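Local structure of probable secreted solute-binding lipoprotein (Streptomyces coelicolor, 3I3V) at residues His193-Gly201 with Arg387-Arg395; Arg117-Pro127 with Val281-Ile292. The protein probably serves as a secreted, membrane-tethered solute-binding component of a transport system, capturing a small solute outside the cell. All blocks are in the same frame, centred on the assembly; numbering follows the deposited sequence.

How the interactions relate
Both contacts pair distant parts of the chain, and their segments alternate in sequence: 117-127, 193-201, 281-292, then 387-395. The centre of interaction 2 lies about 7 Å from the centre of the chain. It runs from the four-strand sheet that holds strand 289-292 to the mixed sheet that holds strands 122-131 and 280-284, and so probably forms part of the hinge between two lobes. The centre of interaction 1 is peripheral, about 21 Å from the chain centre. It joins the end of helix 188-197 and the loop after it to helix 383-392 and the residues that follow. The contacts do not touch. Their centres are 25 Å apart, but helix 172-182 meets side chains from both.

Interaction 1: residues His193-Gly201 with Arg387-Arg395; sequences HVYSTGDFG and RAALESAYR
Tyr394 and Phe200 carry this contact, each pointing into the opposite segment. The two side chains cross at about a right angle, and Tyr394 CE2 lies in the plane of the Phe200 ring at its edge, 3.9 Å from Phe200 CE2. Gly198, the first residue after helix 188-197, has positive phi. Its CA sits over the centre of the Tyr394 ring, 3.4 Å from the centroid, as a CH-pi contact. The Tyr394 hydroxyl passes on to the helix end and donates a hydrogen bond to Tyr195 O, with OH and O 2.7 Å apart. It approaches from above the carbonyl plane, at a C=O...donor angle of 112°.

The Phe200 ring is sandwiched. Leu390 CB lies over one face, 3.8 Å from the ring centroid, and Val194 CG1 covers the opposite face. Phe200 CG is anti to its own carbonyl carbon (chi1 -68°), which turns the ring toward helix 383-392. The Glu391 side chain runs antiparallel to that of Phe200, and its CG comes 3.7 Å from Phe200 CD2. The extended Glu391 chain brings OE2 to Phe200 N, where a weak hydrogen bond forms at 3.3 Å. The same OE2 lies above the centre of the Arg387 guanidinium, 3.3 Å from NH2. This salt bridge is therefore electrostatic and not a directed hydrogen bond. The extended Arg387 chain brings CD to 3.3 Å from Phe200 O, with the guanidinium edge against Gly201 CA.

The contact joins the end of helix 188-197 and the loop after it to helix 383-392 and the residues that follow it. Helix 172-182 backs it through Leu178 and Ile182, which touch Leu390. Helix 363-377 adds Ala372 against Leu390 and Ala365 against Tyr394.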
# COMPACT_ATOMS: atom_id res chain seq x y z
N HIS C 193 -31.42 -34.22 42.58
CA HIS C 193 -32.32 -35.36 42.69
C HIS C 193 -32.88 -35.49 44.11
O HIS C 193 -34.08 -35.70 44.29
CB HIS C 193 -31.59 -36.66 42.32
CG HIS C 193 -32.31 -37.91 42.75
ND1 HIS C 193 -33.57 -38.23 42.29
CD2 HIS C 193 -31.96 -38.89 43.62
CE1 HIS C 193 -33.97 -39.36 42.87
NE2 HIS C 193 -33.01 -39.77 43.68
N VAL C 194 -32.01 -35.36 45.11
CA VAL C 194 -32.44 -35.46 46.50
C VAL C 194 -33.57 -34.49 46.84
O VAL C 194 -34.62 -34.91 47.31
CB VAL C 194 -31.26 -35.22 47.48
CG1 VAL C 194 -31.74 -35.29 48.92
CG2 VAL C 194 -30.18 -36.25 47.26
N TYR C 195 -33.37 -33.20 46.58
CA TYR C 195 -34.38 -32.20 46.91
C TYR C 195 -35.57 -32.11 45.96
O TYR C 195 -36.54 -31.44 46.28
CB TYR C 195 -33.73 -30.83 47.09
CG TYR C 195 -32.98 -30.78 48.38
CD1 TYR C 195 -33.65 -30.52 49.58
CD2 TYR C 195 -31.63 -31.14 48.45
CE1 TYR C 195 -33.01 -30.64 50.80
CE2 TYR C 195 -30.98 -31.27 49.67
CZ TYR C 195 -31.68 -31.02 50.84
OH TYR C 195 -31.07 -31.19 52.04
N SER C 196 -35.48 -32.78 44.82
CA SER C 196 -36.60 -32.77 43.86
C SER C 196 -37.58 -33.90 44.16
O SER C 196 -38.80 -33.71 44.09
CB SER C 196 -36.09 -32.94 42.42
OG SER C 196 -35.63 -31.71 41.89
N THR C 197 -37.04 -35.07 44.51
CA THR C 197 -37.84 -36.27 44.79
C THR C 197 -38.06 -36.57 46.28
O THR C 197 -38.93 -37.37 46.63
CB THR C 197 -37.17 -37.49 44.16
OG1 THR C 197 -35.89 -37.71 44.78
CG2 THR C 197 -36.96 -37.27 42.66
N GLY C 198 -37.25 -35.94 47.13
CA GLY C 198 -37.36 -36.17 48.56
C GLY C 198 -36.79 -37.53 48.94
O GLY C 198 -37.27 -38.17 49.87
N ASP C 199 -35.76 -37.95 48.22
CA ASP C 199 -35.12 -39.24 48.45
C ASP C 199 -33.82 -39.06 49.24
O ASP C 199 -32.73 -38.95 48.67
CB ASP C 199 -34.84 -39.92 47.11
CG ASP C 199 -34.16 -41.27 47.26
OD1 ASP C 199 -34.46 -41.99 48.24
OD2 ASP C 199 -33.35 -41.61 46.38
N PHE C 200 -33.94 -39.06 50.56
CA PHE C 200 -32.80 -38.88 51.44
C PHE C 200 -32.12 -40.20 51.80
O PHE C 200 -31.34 -40.28 52.75
CB PHE C 200 -33.25 -38.14 52.70
CG PHE C 200 -33.64 -36.71 52.44
CD1 PHE C 200 -32.70 -35.69 52.48
CD2 PHE C 200 -34.95 -36.40 52.08
CE1 PHE C 200 -33.04 -34.39 52.15
CE2 PHE C 200 -35.31 -35.11 51.75
CZ PHE C 200 -34.35 -34.09 51.79
N GLY C 201 -32.41 -41.23 51.01
CA GLY C 201 -31.82 -42.54 51.25
C GLY C 201 -30.54 -42.77 50.48
O GLY C 201 -29.76 -43.65 50.85
N ARG C 387 -33.93 -38.34 58.67
CA ARG C 387 -34.26 -38.81 57.33
C ARG C 387 -35.76 -39.04 57.14
O ARG C 387 -36.30 -38.72 56.08
CB ARG C 387 -33.49 -40.09 57.04
CG ARG C 387 -33.70 -40.65 55.66
CD ARG C 387 -32.66 -41.73 55.40
NE ARG C 387 -32.98 -42.58 54.25
CZ ARG C 387 -34.11 -43.27 54.13
NH1 ARG C 387 -35.03 -43.21 55.08
NH2 ARG C 387 -34.30 -44.06 53.07
N ALA C 388 -36.42 -39.60 58.15
CA ALA C 388 -37.85 -39.86 58.05
C ALA C 388 -38.65 -38.55 58.04
O ALA C 388 -39.61 -38.39 57.28
CB ALA C 388 -38.30 -40.75 59.22
N ALA C 389 -38.24 -37.61 58.88
CA ALA C 389 -38.92 -36.32 58.96
C ALA C 389 -38.75 -35.55 57.65
O ALA C 389 -39.69 -34.92 57.16
CB ALA C 389 -38.38 -35.51 60.13
N LEU C 390 -37.55 -35.60 57.08
CA LEU C 390 -37.29 -34.90 55.83
C LEU C 390 -38.15 -35.50 54.72
O LEU C 390 -38.88 -34.79 54.03
CB LEU C 390 -35.80 -35.01 55.49
CG LEU C 390 -34.83 -33.82 55.69
CD1 LEU C 390 -35.35 -32.85 56.74
CD2 LEU C 390 -33.46 -34.36 56.08
N GLU C 391 -38.08 -36.82 54.57
CA GLU C 391 -38.84 -37.52 53.55
C GLU C 391 -40.35 -37.35 53.67
O GLU C 391 -41.06 -37.36 52.66
CB GLU C 391 -38.49 -39.01 53.55
CG GLU C 391 -37.01 -39.29 53.29
CD GLU C 391 -36.73 -40.77 53.09
OE1 GLU C 391 -37.56 -41.60 53.50
OE2 GLU C 391 -35.66 -41.10 52.53
N SER C 392 -40.84 -37.19 54.90
CA SER C 392 -42.27 -37.00 55.13
C SER C 392 -42.74 -35.63 54.68
O SER C 392 -43.94 -35.39 54.52
CB SER C 392 -42.60 -37.18 56.61
OG SER C 392 -43.19 -38.44 56.85
N ALA C 393 -41.79 -34.72 54.50
CA ALA C 393 -42.12 -33.38 54.07
C ALA C 393 -42.65 -33.43 52.65
O ALA C 393 -43.33 -32.52 52.19
CB ALA C 393 -40.88 -32.48 54.15
N TYR C 394 -42.35 -34.53 51.96
CA TYR C 394 -42.78 -34.72 50.58
C TYR C 394 -44.02 -35.58 50.46
O TYR C 394 -44.33 -36.07 49.38
CB TYR C 394 -41.64 -35.34 49.77
CG TYR C 394 -40.49 -34.41 49.51
CD1 TYR C 394 -40.31 -33.81 48.27
CD2 TYR C 394 -39.56 -34.13 50.52
CE1 TYR C 394 -39.24 -32.96 48.02
CE2 TYR C 394 -38.48 -33.28 50.29
CZ TYR C 394 -38.32 -32.70 49.04
OH TYR C 394 -37.25 -31.86 48.80
N ARG C 395 -44.75 -35.76 51.56
CA ARG C 395 -45.96 -36.58 51.56
C ARG C 395 -46.95 -36.21 50.45
O ARG C 395 -47.93 -36.92 50.23
CB ARG C 395 -46.65 -36.49 52.93

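Interaction 2: residues Arg117-Pro127 with Val281-Ile292; sequences RAFPYFATNWP and VIRAYTLIGFWI
Two antiparallel ladders, separated by short loops, make up this buried crossing between two sheets. In the first, Phe119 and Phe290 form a single hydrogen-bonded pair, with Phe119 N 2.8 Å from Phe290 O and Phe290 N bonded back to Phe119 O in its carbonyl plane. Strand 122-126 then pairs with 281-284. Thr124 with Ala284 and Trp126 with Ile282 are hydrogen-bonded pairs, and Asn125 with Arg283 is a non-hydrogen-bonded pair between them. The register shifts by one residue between the ladders. There Phe122 N bonds to Ile288 O at 3.1 Å, and a water accepts from Tyr121 N at 2.6 Å and lies 3.0 Å from both Phe122 O and Leu287 O.

In binding proteins of this fold, segments that cross between the two lobes form the hinge, and this pair probably belongs to it.

Aromatic side chains line both segments. Ala118 CB makes a CH-pi contact on the normal of the Trp291 five-membered ring, 3.5 Å from its centroid. Trp291 NE1 bonds to Val70 O of strand 67-70. Phe290 turns its edge to the face of Tyr121, planes at 61°, bringing CE2 to 3.4 Å from Tyr121 CG. The Tyr121 hydroxyl is held by Met310 O. A chi1 of -160°, CG anti to the backbone N, lays the Trp126 indole alongside Ile282, whose CD1 is over one face at 4.2 Å from the five-membered ring centroid.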
# COMPACT_ATOMS: atom_id res chain seq x y z
N ARG C 117 -34.52 -19.65 29.58
CA ARG C 117 -35.71 -18.98 30.08
C ARG C 117 -35.59 -17.46 30.11
O ARG C 117 -36.52 -16.75 29.71
CB ARG C 117 -36.04 -19.48 31.48
CG ARG C 117 -36.08 -20.99 31.60
CD ARG C 117 -36.24 -21.37 33.05
NE ARG C 117 -35.94 -22.78 33.29
CZ ARG C 117 -36.83 -23.76 33.24
NH1 ARG C 117 -38.10 -23.49 32.96
NH2 ARG C 117 -36.45 -25.01 33.49
N ALA C 118 -34.46 -16.96 30.59
CA ALA C 118 -34.26 -15.52 30.68
C ALA C 118 -32.80 -15.10 30.69
O ALA C 118 -31.90 -15.93 30.72
CB ALA C 118 -34.95 -15.00 31.94
N PHE C 119 -32.57 -13.79 30.64
CA PHE C 119 -31.21 -13.26 30.71
C PHE C 119 -30.88 -13.23 32.19
O PHE C 119 -31.55 -12.56 32.97
CB PHE C 119 -31.14 -11.84 30.14
CG PHE C 119 -31.17 -11.75 28.63
CD1 PHE C 119 -32.38 -11.73 27.95
CD2 PHE C 119 -29.99 -11.64 27.91
CE1 PHE C 119 -32.40 -11.59 26.56
CE2 PHE C 119 -30.01 -11.51 26.52
CZ PHE C 119 -31.22 -11.48 25.85
N PRO C 120 -29.84 -13.96 32.61
CA PRO C 120 -29.50 -13.95 34.03
C PRO C 120 -29.01 -12.55 34.43
O PRO C 120 -28.52 -11.79 33.60
CB PRO C 120 -28.39 -14.99 34.14
CG PRO C 120 -28.68 -15.92 32.99
CD PRO C 120 -29.01 -14.94 31.89
N TYR C 121 -29.17 -12.21 35.71
CA TYR C 121 -28.72 -10.90 36.17
C TYR C 121 -28.36 -10.92 37.64
O TYR C 121 -27.21 -10.69 37.98
CB TYR C 121 -29.80 -9.85 35.88
CG TYR C 121 -29.23 -8.46 35.70
CD1 TYR C 121 -28.19 -8.22 34.80
CD2 TYR C 121 -29.73 -7.38 36.42
CE1 TYR C 121 -27.67 -6.95 34.63
CE2 TYR C 121 -29.21 -6.10 36.25
CZ TYR C 121 -28.18 -5.90 35.35
OH TYR C 121 -27.65 -4.64 35.19
N PHE C 122 -29.32 -11.19 38.52
CA PHE C 122 -29.04 -11.22 39.95
C PHE C 122 -28.64 -12.60 40.46
O PHE C 122 -29.10 -13.64 39.96
CB PHE C 122 -30.25 -10.71 40.74
CG PHE C 122 -30.35 -9.21 40.78
CD1 PHE C 122 -29.57 -8.42 39.95
CD2 PHE C 122 -31.23 -8.58 41.66
CE1 PHE C 122 -29.65 -7.04 39.98
CE2 PHE C 122 -31.32 -7.19 41.70
CZ PHE C 122 -30.52 -6.42 40.85
N ALA C 123 -27.78 -12.61 41.47
CA ALA C 123 -27.31 -13.86 42.05
C ALA C 123 -27.17 -13.73 43.56
O ALA C 123 -27.43 -12.67 44.13
CB ALA C 123 -25.97 -14.25 41.44
N THR C 124 -26.77 -14.82 44.21
CA THR C 124 -26.57 -14.79 45.64
C THR C 124 -25.35 -15.58 46.03
O THR C 124 -25.10 -16.67 45.50
CB THR C 124 -27.75 -15.40 46.42
OG1 THR C 124 -28.97 -14.75 46.06
CG2 THR C 124 -27.51 -15.24 47.92
N ASN C 125 -24.57 -15.00 46.94
CA ASN C 125 -23.40 -15.64 47.51
C ASN C 125 -23.89 -15.85 48.93
O ASN C 125 -24.37 -14.91 49.56
CB ASN C 125 -22.19 -14.71 47.50
CG ASN C 125 -21.08 -15.21 46.60
OD1 ASN C 125 -21.04 -14.88 45.41
ND2 ASN C 125 -20.20 -16.03 47.15
N TRP C 126 -23.80 -17.08 49.41
CA TRP C 126 -24.30 -17.43 50.74
C TRP C 126 -23.18 -18.14 51.51
O TRP C 126 -23.19 -19.36 51.64
CB TRP C 126 -25.48 -18.38 50.57
CG TRP C 126 -26.44 -18.53 51.70
CD1 TRP C 126 -26.14 -18.73 53.02
CD2 TRP C 126 -27.86 -18.59 51.60
NE1 TRP C 126 -27.29 -18.93 53.75
CE2 TRP C 126 -28.36 -18.85 52.90
CE3 TRP C 126 -28.77 -18.46 50.54
CZ2 TRP C 126 -29.73 -18.97 53.16
CZ3 TRP C 126 -30.13 -18.58 50.79
CH2 TRP C 126 -30.60 -18.83 52.09
N PRO C 127 -22.20 -17.37 52.02
CA PRO C 127 -21.07 -17.96 52.76
C PRO C 127 -21.23 -18.05 54.29
O PRO C 127 -22.28 -17.77 54.85
CB PRO C 127 -19.92 -17.04 52.37
CG PRO C 127 -20.61 -15.68 52.42
CD PRO C 127 -21.96 -15.95 51.74
N VAL C 281 -20.01 -23.22 50.23
CA VAL C 281 -20.81 -22.00 50.34
C VAL C 281 -21.95 -22.15 49.32
O VAL C 281 -21.75 -22.72 48.25
CB VAL C 281 -20.01 -20.71 50.01
CG1 VAL C 281 -18.73 -20.66 50.83
CG2 VAL C 281 -19.70 -20.63 48.53
N ILE C 282 -23.13 -21.65 49.66
CA ILE C 282 -24.27 -21.71 48.75
C ILE C 282 -24.20 -20.59 47.72
O ILE C 282 -23.87 -19.46 48.05
CB ILE C 282 -25.63 -21.56 49.51
CG1 ILE C 282 -25.91 -22.79 50.36
CG2 ILE C 282 -26.77 -21.34 48.52
CD1 ILE C 282 -27.21 -22.70 51.15
N ARG C 283 -24.49 -20.93 46.47
CA ARG C 283 -24.53 -19.94 45.40
C ARG C 283 -25.69 -20.29 44.48
O ARG C 283 -25.83 -21.44 44.06
CB ARG C 283 -23.21 -19.91 44.61
CG ARG C 283 -22.03 -19.31 45.37
CD ARG C 283 -20.78 -19.16 44.50
NE ARG C 283 -20.85 -18.04 43.55
CZ ARG C 283 -19.97 -17.83 42.57
NH1 ARG C 283 -18.94 -18.66 42.40
NH2 ARG C 283 -20.10 -16.78 41.76
N ALA C 284 -26.53 -19.30 44.21
CA ALA C 284 -27.69 -19.47 43.33
C ALA C 284 -27.60 -18.33 42.31
O ALA C 284 -27.21 -17.21 42.66
CB ALA C 284 -28.98 -19.37 44.13
N TYR C 285 -27.93 -18.61 41.06
CA TYR C 285 -27.86 -17.61 40.01
C TYR C 285 -29.22 -17.35 39.39
O TYR C 285 -29.31 -16.78 38.30
CB TYR C 285 -26.90 -18.08 38.92
CG TYR C 285 -25.52 -18.43 39.42
CD1 TYR C 285 -24.60 -17.43 39.75
CD2 TYR C 285 -25.14 -19.76 39.59
CE1 TYR C 285 -23.34 -17.74 40.25
CE2 TYR C 285 -23.88 -20.08 40.08
CZ TYR C 285 -22.98 -19.07 40.42
OH TYR C 285 -21.76 -19.39 40.96
N THR C 286 -30.28 -17.76 40.08
CA THR C 286 -31.61 -17.57 39.52
C THR C 286 -32.53 -16.59 40.21
O THR C 286 -33.74 -16.80 40.27
CB THR C 286 -32.34 -18.92 39.33
OG1 THR C 286 -32.30 -19.67 40.55
CG2 THR C 286 -31.69 -19.71 38.20
N LEU C 287 -31.95 -15.52 40.74
CA LEU C 287 -32.73 -14.46 41.35
C LEU C 287 -33.13 -13.62 40.13
O LEU C 287 -32.79 -13.99 38.99
CB LEU C 287 -31.88 -13.65 42.33
CG LEU C 287 -31.82 -14.24 43.74
CD1 LEU C 287 -31.20 -15.62 43.70
CD2 LEU C 287 -31.03 -13.32 44.66
N ILE C 288 -33.83 -12.52 40.34
CA ILE C 288 -34.30 -11.67 39.24
C ILE C 288 -33.52 -11.74 37.91
O ILE C 288 -32.32 -11.49 37.86
CB ILE C 288 -34.41 -10.22 39.70
CG1 ILE C 288 -35.49 -10.12 40.78
CG2 ILE C 288 -34.73 -9.31 38.52
CD1 ILE C 288 -35.81 -8.71 41.22
N GLY C 289 -34.23 -12.09 36.85
CA GLY C 289 -33.64 -12.17 35.52
C GLY C 289 -34.54 -11.42 34.55
O GLY C 289 -35.66 -11.06 34.91
N PHE C 290 -34.05 -11.18 33.33
CA PHE C 290 -34.81 -10.46 32.30
C PHE C 290 -35.55 -11.42 31.35
O PHE C 290 -34.92 -12.24 30.67
CB PHE C 290 -33.86 -9.58 31.45
CG PHE C 290 -33.26 -8.41 32.20
CD1 PHE C 290 -34.00 -7.25 32.44
CD2 PHE C 290 -31.94 -8.47 32.66
CE1 PHE C 290 -33.43 -6.16 33.11
CE2 PHE C 290 -31.38 -7.38 33.34
CZ PHE C 290 -32.13 -6.22 33.56
N TRP C 291 -36.88 -11.32 31.30
CA TRP C 291 -37.66 -12.18 30.42
C TRP C 291 -38.25 -11.34 29.29
O TRP C 291 -38.56 -10.16 29.49
CB TRP C 291 -38.80 -12.86 31.18
CG TRP C 291 -38.37 -13.64 32.39
CD1 TRP C 291 -37.75 -13.16 33.50
CD2 TRP C 291 -38.60 -15.04 32.63
NE1 TRP C 291 -37.58 -14.16 34.42
CE2 TRP C 291 -38.09 -15.33 33.92
CE3 TRP C 291 -39.18 -16.08 31.88
CZ2 TRP C 291 -38.15 -16.61 34.48
CZ3 TRP C 291 -39.24 -17.34 32.44
CH2 TRP C 291 -38.73 -17.60 33.72
N ILE C 292 -38.40 -11.93 28.11
CA ILE C 292 -38.99 -11.19 26.99
C ILE C 292 -40.33 -11.79 26.60
O ILE C 292 -40.44 -12.99 26.36
CB ILE C 292 -38.06 -11.19 25.76
CG1 ILE C 292 -36.73 -10.52 26.12
CG2 ILE C 292 -38.74 -10.44 24.60
CD1 ILE C 292 -35.82 -10.30 24.93
O HOH W 1 -30.35 -13.91 37.27